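Local coordinates for serine-pyruvate aminotransferase (agxt) (Sulfolobus solfataricus, PDB 3ZRP), which probably transfers amino groups between serine or alanine and 2-oxo acids such as pyruvate and glyoxylate, using pyridoxal 5'-phosphate as its cofactor, at residues A[51-63]-A[220-234]. Residues are numbered along the deposited sequence; the frame is centred on the assembly and turned at random.
Sequences SKNYQPLIIPGGG and YLDLRNWLPVMRGAE. With PLP (pyridoxal-5'-phosphate), chain C.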
loop_
_atom_site.group_PDB
_atom_site.type_symbol
_atom_site.label_atom_id
_atom_site.label_comp_id
_atom_site.label_asym_id
_atom_site.label_seq_id
_atom_site.Cartn_x
_atom_site.Cartn_y
_atom_site.Cartn_z
ATOM N N SER A 51 3.521 -25.667 -7.087
ATOM C CA SER A 51 4.945 -25.867 -7.354
ATOM C C SER A 51 5.572 -24.565 -7.864
ATOM O O SER A 51 4.852 -23.559 -8.087
ATOM C CB SER A 51 5.123 -26.966 -8.400
ATOM O OG SER A 51 4.677 -26.510 -9.662
ATOM N N LYS A 52 6.896 -24.607 -8.066
ATOM C CA LYS A 52 7.684 -23.473 -8.555
ATOM C C LYS A 52 7.314 -23.039 -9.977
ATOM O O LYS A 52 7.854 -22.059 -10.486
ATOM C CB LYS A 52 9.185 -23.767 -8.457
ATOM C CG LYS A 52 9.740 -24.677 -9.551
ATOM C CD LYS A 52 11.059 -25.342 -9.114
ATOM C CE LYS A 52 12.166 -25.189 -10.161
ATOM N NZ LYS A 52 11.785 -25.697 -11.511
ATOM N N ASN A 53 6.401 -23.778 -10.604
ATOM C CA ASN A 53 5.849 -23.404 -11.907
ATOM C C ASN A 53 4.917 -22.195 -11.821
ATOM O O ASN A 53 4.681 -21.505 -12.816
ATOM C CB ASN A 53 5.075 -24.579 -12.505
ATOM C CG ASN A 53 5.957 -25.503 -13.306
ATOM O OD1 ASN A 53 6.787 -26.237 -12.757
ATOM N ND2 ASN A 53 5.778 -25.478 -14.616
ATOM N N TYR A 54 4.369 -21.976 -10.633
ATOM C CA TYR A 54 3.437 -20.869 -10.393
ATOM C C TYR A 54 4.189 -19.678 -9.814
ATOM O O TYR A 54 5.039 -19.847 -8.939
ATOM C CB TYR A 54 2.315 -21.335 -9.474
ATOM C CG TYR A 54 1.275 -22.153 -10.206
ATOM C CD1 TYR A 54 1.632 -23.333 -10.887
ATOM C CD2 TYR A 54 -0.063 -21.757 -10.225
ATOM C CE1 TYR A 54 0.677 -24.084 -11.576
ATOM C CE2 TYR A 54 -1.025 -22.514 -10.907
ATOM C CZ TYR A 54 -0.639 -23.669 -11.577
ATOM O OH TYR A 54 -1.583 -24.413 -12.248
ATOM N N GLN A 55 3.878 -18.484 -10.311
ATOM C CA GLN A 55 4.619 -17.279 -9.960
ATOM C C GLN A 55 3.902 -16.451 -8.874
ATOM O O GLN A 55 2.818 -15.924 -9.119
ATOM C CB GLN A 55 4.840 -16.410 -11.202
ATOM C CG GLN A 55 5.538 -15.071 -10.927
ATOM C CD GLN A 55 6.956 -15.250 -10.410
ATOM O OE1 GLN A 55 7.835 -15.670 -11.143
ATOM N NE2 GLN A 55 7.180 -14.908 -9.146
ATOM N N PRO A 56 4.511 -16.337 -7.682
ATOM C CA PRO A 56 3.918 -15.452 -6.653
ATOM C C PRO A 56 4.284 -13.978 -6.882
ATOM O O PRO A 56 5.363 -13.669 -7.394
ATOM C CB PRO A 56 4.547 -15.964 -5.358
ATOM C CG PRO A 56 5.933 -16.488 -5.835
ATOM C CD PRO A 56 5.658 -17.106 -7.164
ATOM N N LEU A 57 3.380 -13.058 -6.507
ATOM C CA LEU A 57 3.713 -11.635 -6.464
ATOM C C LEU A 57 3.109 -11.022 -5.197
ATOM O O LEU A 57 1.998 -11.390 -4.781
ATOM C CB LEU A 57 3.181 -10.864 -7.688
ATOM C CG LEU A 57 3.691 -11.209 -9.094
ATOM C CD1 LEU A 57 2.714 -12.148 -9.777
ATOM C CD2 LEU A 57 3.960 -9.989 -9.967
ATOM N N ILE A 58 3.852 -10.112 -4.586
ATOM C CA ILE A 58 3.383 -9.386 -3.416
ATOM C C ILE A 58 3.395 -7.898 -3.793
ATOM O O ILE A 58 4.414 -7.365 -4.213
ATOM C CB ILE A 58 4.261 -9.731 -2.199
ATOM C CG1 ILE A 58 4.078 -11.222 -1.850
ATOM C CG2 ILE A 58 3.972 -8.808 -1.005
ATOM C CD1 ILE A 58 5.115 -11.756 -0.824
ATOM N N ILE A 59 2.245 -7.234 -3.699
ATOM C CA ILE A 59 2.154 -5.838 -4.183
ATOM C C ILE A 59 1.594 -4.984 -3.066
ATOM O O ILE A 59 1.015 -5.524 -2.131
ATOM C CB ILE A 59 1.288 -5.713 -5.477
ATOM C CG1 ILE A 59 -0.167 -6.159 -5.224
ATOM C CG2 ILE A 59 1.889 -6.598 -6.644
ATOM C CD1 ILE A 59 -1.162 -5.807 -6.379
ATOM N N PRO A 60 1.795 -3.643 -3.144
ATOM C CA PRO A 60 1.155 -2.820 -2.105
ATOM C C PRO A 60 -0.360 -2.787 -2.194
ATOM O O PRO A 60 -0.939 -2.944 -3.273
ATOM C CB PRO A 60 1.732 -1.408 -2.354
ATOM C CG PRO A 60 2.959 -1.643 -3.237
ATOM C CD PRO A 60 2.569 -2.824 -4.082
ATOM N N GLY A 61 -0.971 -2.527 -1.042
ATOM C CA GLY A 61 -2.379 -2.256 -0.925
ATOM C C GLY A 61 -3.075 -3.294 -0.087
ATOM O O GLY A 61 -2.996 -3.294 1.158
ATOM N N GLY A 62 -3.788 -4.174 -0.772
ATOM C CA GLY A 62 -4.526 -5.229 -0.086
ATOM C C GLY A 62 -5.281 -6.073 -1.084
ATOM O O GLY A 62 -4.957 -6.087 -2.270
ATOM N N GLY A 63 -6.296 -6.772 -0.599
ATOM C CA GLY A 63 -7.125 -7.593 -1.478
ATOM C C GLY A 63 -7.681 -6.809 -2.661
ATOM O O GLY A 63 -7.729 -7.312 -3.763
ATOM N N TYR A 220 0.750 1.659 -11.584
ATOM C CA TYR A 220 1.023 1.039 -10.284
ATOM C C TYR A 220 0.556 -0.413 -10.143
ATOM O O TYR A 220 1.225 -1.207 -9.460
ATOM C CB TYR A 220 0.374 1.845 -9.154
ATOM C CG TYR A 220 1.078 1.719 -7.821
ATOM C CD1 TYR A 220 2.356 2.220 -7.634
ATOM C CD2 TYR A 220 0.417 1.143 -6.726
ATOM C CE1 TYR A 220 2.999 2.124 -6.368
ATOM C CE2 TYR A 220 1.035 1.053 -5.473
ATOM C CZ TYR A 220 2.319 1.543 -5.313
ATOM O OH TYR A 220 2.896 1.440 -4.076
ATOM N N LEU A 221 -0.561 -0.748 -10.774
ATOM C CA LEU A 221 -1.165 -2.078 -10.619
ATOM C C LEU A 221 -0.966 -2.983 -11.813
ATOM O O LEU A 221 -1.611 -4.033 -11.902
ATOM C CB LEU A 221 -2.660 -2.011 -10.268
ATOM C CG LEU A 221 -2.973 -1.215 -8.988
ATOM C CD1 LEU A 221 -4.483 -1.174 -8.712
ATOM C CD2 LEU A 221 -2.231 -1.738 -7.780
ATOM N N ASP A 222 -0.098 -2.586 -12.736
ATOM C CA ASP A 222 0.287 -3.522 -13.801
ATOM C C ASP A 222 1.302 -4.490 -13.201
ATOM O O ASP A 222 2.383 -4.070 -12.759
ATOM C CB ASP A 222 0.847 -2.764 -15.008
ATOM C CG ASP A 222 1.269 -3.686 -16.162
ATOM O OD1 ASP A 222 1.211 -4.933 -16.032
ATOM O OD2 ASP A 222 1.684 -3.133 -17.198
ATOM N N LEU A 223 0.915 -5.769 -13.128
ATOM C CA LEU A 223 1.746 -6.823 -12.587
ATOM C C LEU A 223 3.096 -6.966 -13.324
ATOM O O LEU A 223 4.081 -7.393 -12.708
ATOM C CB LEU A 223 0.991 -8.162 -12.555
ATOM C CG LEU A 223 -0.224 -8.227 -11.607
ATOM C CD1 LEU A 223 -0.995 -9.546 -11.805
ATOM C CD2 LEU A 223 0.218 -8.009 -10.124
ATOM N N ARG A 224 3.145 -6.540 -14.591
ATOM C CA ARG A 224 4.424 -6.452 -15.325
ATOM C C ARG A 224 5.475 -5.592 -14.628
ATOM O O ARG A 224 6.662 -5.873 -14.715
ATOM C CB ARG A 224 4.225 -5.977 -16.770
ATOM C CG ARG A 224 3.387 -6.905 -17.614
ATOM C CD ARG A 224 2.943 -6.250 -18.924
ATOM N NE ARG A 224 2.028 -7.141 -19.635
ATOM C CZ ARG A 224 0.775 -7.376 -19.274
ATOM N NH1 ARG A 224 0.242 -6.759 -18.207
ATOM N NH2 ARG A 224 0.038 -8.211 -19.985
ATOM N N ASN A 225 5.053 -4.519 -13.954
ATOM C CA ASN A 225 5.989 -3.652 -13.284
ATOM C C ASN A 225 6.557 -4.240 -11.993
ATOM O O ASN A 225 7.662 -3.883 -11.590
ATOM C CB ASN A 225 5.347 -2.265 -13.041
ATOM C CG ASN A 225 5.146 -1.513 -14.322
ATOM O OD1 ASN A 225 5.964 -1.610 -15.230
ATOM N ND2 ASN A 225 4.056 -0.764 -14.422
ATOM N N TRP A 226 5.822 -5.148 -11.352
ATOM C CA TRP A 226 6.275 -5.739 -10.092
ATOM C C TRP A 226 7.059 -7.033 -10.325
ATOM O O TRP A 226 7.853 -7.424 -9.474
ATOM C CB TRP A 226 5.111 -6.047 -9.159
ATOM C CG TRP A 226 4.514 -4.787 -8.671
ATOM C CD1 TRP A 226 3.378 -4.193 -9.164
ATOM C CD2 TRP A 226 5.055 -3.878 -7.692
ATOM N NE1 TRP A 226 3.170 -3.004 -8.514
ATOM C CE2 TRP A 226 4.165 -2.793 -7.601
ATOM C CE3 TRP A 226 6.180 -3.899 -6.859
ATOM C CZ2 TRP A 226 4.363 -1.705 -6.708
ATOM C CZ3 TRP A 226 6.392 -2.840 -5.977
ATOM C CH2 TRP A 226 5.472 -1.745 -5.902
ATOM N N LEU A 227 6.821 -7.668 -11.465
ATOM C CA LEU A 227 7.456 -8.966 -11.791
ATOM C C LEU A 227 8.995 -8.982 -11.668
ATOM O O LEU A 227 9.539 -9.927 -11.087
ATOM C CB LEU A 227 7.035 -9.465 -13.178
ATOM C CG LEU A 227 6.232 -10.741 -13.383
ATOM C CD1 LEU A 227 6.152 -11.061 -14.888
ATOM C CD2 LEU A 227 6.850 -11.904 -12.627
ATOM N N PRO A 228 9.696 -7.953 -12.196
ATOM C CA PRO A 228 11.154 -7.926 -12.041
ATOM C C PRO A 228 11.583 -7.876 -10.571
ATOM O O PRO A 228 12.604 -8.466 -10.209
ATOM C CB PRO A 228 11.573 -6.636 -12.773
ATOM C CG PRO A 228 10.475 -6.361 -13.737
ATOM C CD PRO A 228 9.228 -6.835 -13.041
ATOM N N VAL A 229 10.809 -7.201 -9.720
ATOM C CA VAL A 229 11.117 -7.180 -8.288
ATOM C C VAL A 229 10.964 -8.566 -7.660
ATOM O O VAL A 229 11.809 -8.965 -6.846
ATOM C CB VAL A 229 10.282 -6.098 -7.504
ATOM C CG1 VAL A 229 10.714 -6.026 -6.038
ATOM C CG2 VAL A 229 10.438 -4.737 -8.159
ATOM N N MET A 230 9.931 -9.308 -8.067
ATOM C CA MET A 230 9.637 -10.649 -7.509
ATOM C C MET A 230 10.629 -11.711 -7.976
ATOM O O MET A 230 11.157 -12.475 -7.153
ATOM C CB MET A 230 8.201 -11.096 -7.834
ATOM C CG MET A 230 7.125 -10.051 -7.435
ATOM S SD MET A 230 7.102 -9.668 -5.666
ATOM C CE MET A 230 7.095 -7.868 -5.709
ATOM N N ARG A 231 10.854 -11.753 -9.288
ATOM C CA ARG A 231 11.887 -12.611 -9.879
ATOM C C ARG A 231 13.255 -12.287 -9.299
ATOM O O ARG A 231 14.007 -13.195 -8.899
ATOM C CB ARG A 231 11.887 -12.457 -11.400
ATOM C CG ARG A 231 10.792 -13.260 -12.077
ATOM C CD ARG A 231 10.556 -12.779 -13.487
ATOM N NE ARG A 231 9.680 -13.697 -14.209
ATOM C CZ ARG A 231 9.114 -13.434 -15.379
ATOM N NH1 ARG A 231 9.314 -12.264 -15.976
ATOM N NH2 ARG A 231 8.327 -14.340 -15.941
ATOM N N GLY A 232 13.585 -10.999 -9.236
ATOM C CA GLY A 232 14.814 -10.548 -8.597
ATOM C C GLY A 232 14.988 -11.143 -7.210
ATOM O O GLY A 232 15.990 -11.814 -6.956
ATOM N N ALA A 233 14.014 -10.913 -6.324
ATOM C CA ALA A 233 14.070 -11.385 -4.929
ATOM C C ALA A 233 14.436 -12.862 -4.815
ATOM O O ALA A 233 15.248 -13.245 -3.958
ATOM C CB ALA A 233 12.751 -11.126 -4.212
ATOM N N GLU A 234 13.842 -13.688 -5.668
ATOM C CA GLU A 234 14.070 -15.129 -5.597
ATOM C C GLU A 234 15.451 -15.522 -6.109
ATOM O O GLU A 234 15.869 -16.657 -5.905
ATOM C CB GLU A 234 12.962 -15.917 -6.299
ATOM C CG GLU A 234 11.723 -16.084 -5.423
ATOM C CD GLU A 234 10.760 -17.149 -5.906
ATOM O OE1 GLU A 234 10.128 -16.981 -6.965
ATOM O OE2 GLU A 234 10.621 -18.162 -5.198
HETATM N N1 PLP C . -12.406 -9.741 -0.858
HETATM C C2 PLP C . -12.868 -10.268 0.326
HETATM C C2A PLP C . -13.552 -11.610 0.304
HETATM C C3 PLP C . -12.687 -9.574 1.543
HETATM O O3 PLP C . -13.068 -10.076 2.596
HETATM C C4 PLP C . -12.031 -8.338 1.560
HETATM C C4A PLP C . -11.817 -7.628 2.902
HETATM C C5 PLP C . -11.595 -7.819 0.322
HETATM C C6 PLP C . -11.759 -8.535 -0.882
HETATM C C5A PLP C . -10.894 -6.499 0.197
HETATM O O4P PLP C . -9.591 -6.475 0.786
HETATM P P PLP C . -8.860 -5.136 1.219
HETATM O O1P PLP C . -7.569 -5.660 1.765
HETATM O O2P PLP C . -9.779 -4.579 2.254
HETATM O O3P PLP C . -8.773 -4.356 -0.045
#
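Pro-60 and Ile-59 lie over one face of the Trp-226 indole, the first on its benzene half and the second on its pyrrole half. Pro-60 CD stands 3.8 Å from the centroid of the Trp-226 six-membered ring. Ile-59 CG2 is 4.0 Å from that of the five-membered ring, and since both atoms sit over the face, both are CH-pi contacts. Ile-59 presents this methyl because its chi1 of 62° sets CG2 anti to the carbonyl carbon. The indole is helped into place by Trp-226 NE1, whose hydrogen bond to Tyr-220 O (2.8 Å) lies in the ring plane; the same loop residue brings its phenol to Pro-60, with Tyr-220 OH 3.2 Å from Pro-60 CG. Further along the strand, Leu-57 CD2 enters between Leu-223, Trp-226 and Leu-227, and Met-230 crosses Leu-57 at about a right angle, their CG atoms 4.0 Å apart. Bends at chi2 and chi3 bring Met-230 SD and CE onto the backbone of Ile-58, whose N makes a weak but nearly straight (173°) hydrogen bond to SD. At the far end Gln-55, bent at chi2, donates from NE2 to Pro-56 O (2.8 Å), the acceptor lying in its amide plane, and its aliphatic part rests against Leu-227 CD2; Arg-231 and Glu-234, which flank it, are salt-bridged to Asp-211 and Arg-45. Helix 223-234 thus packs across strand 55-60, an outermost strand of the chain's seven-stranded sheet, which pairs with strand 197-202. Beyond Pro-60, Gly-63 N donates to PLP O1P at 2.9 Å. The chemistry is mainly apolar and CH-pi, the one hydrogen bond across it being the weak one to sulfur: dispersion joins helix and strand just before the glycine turn that meets the phosphate.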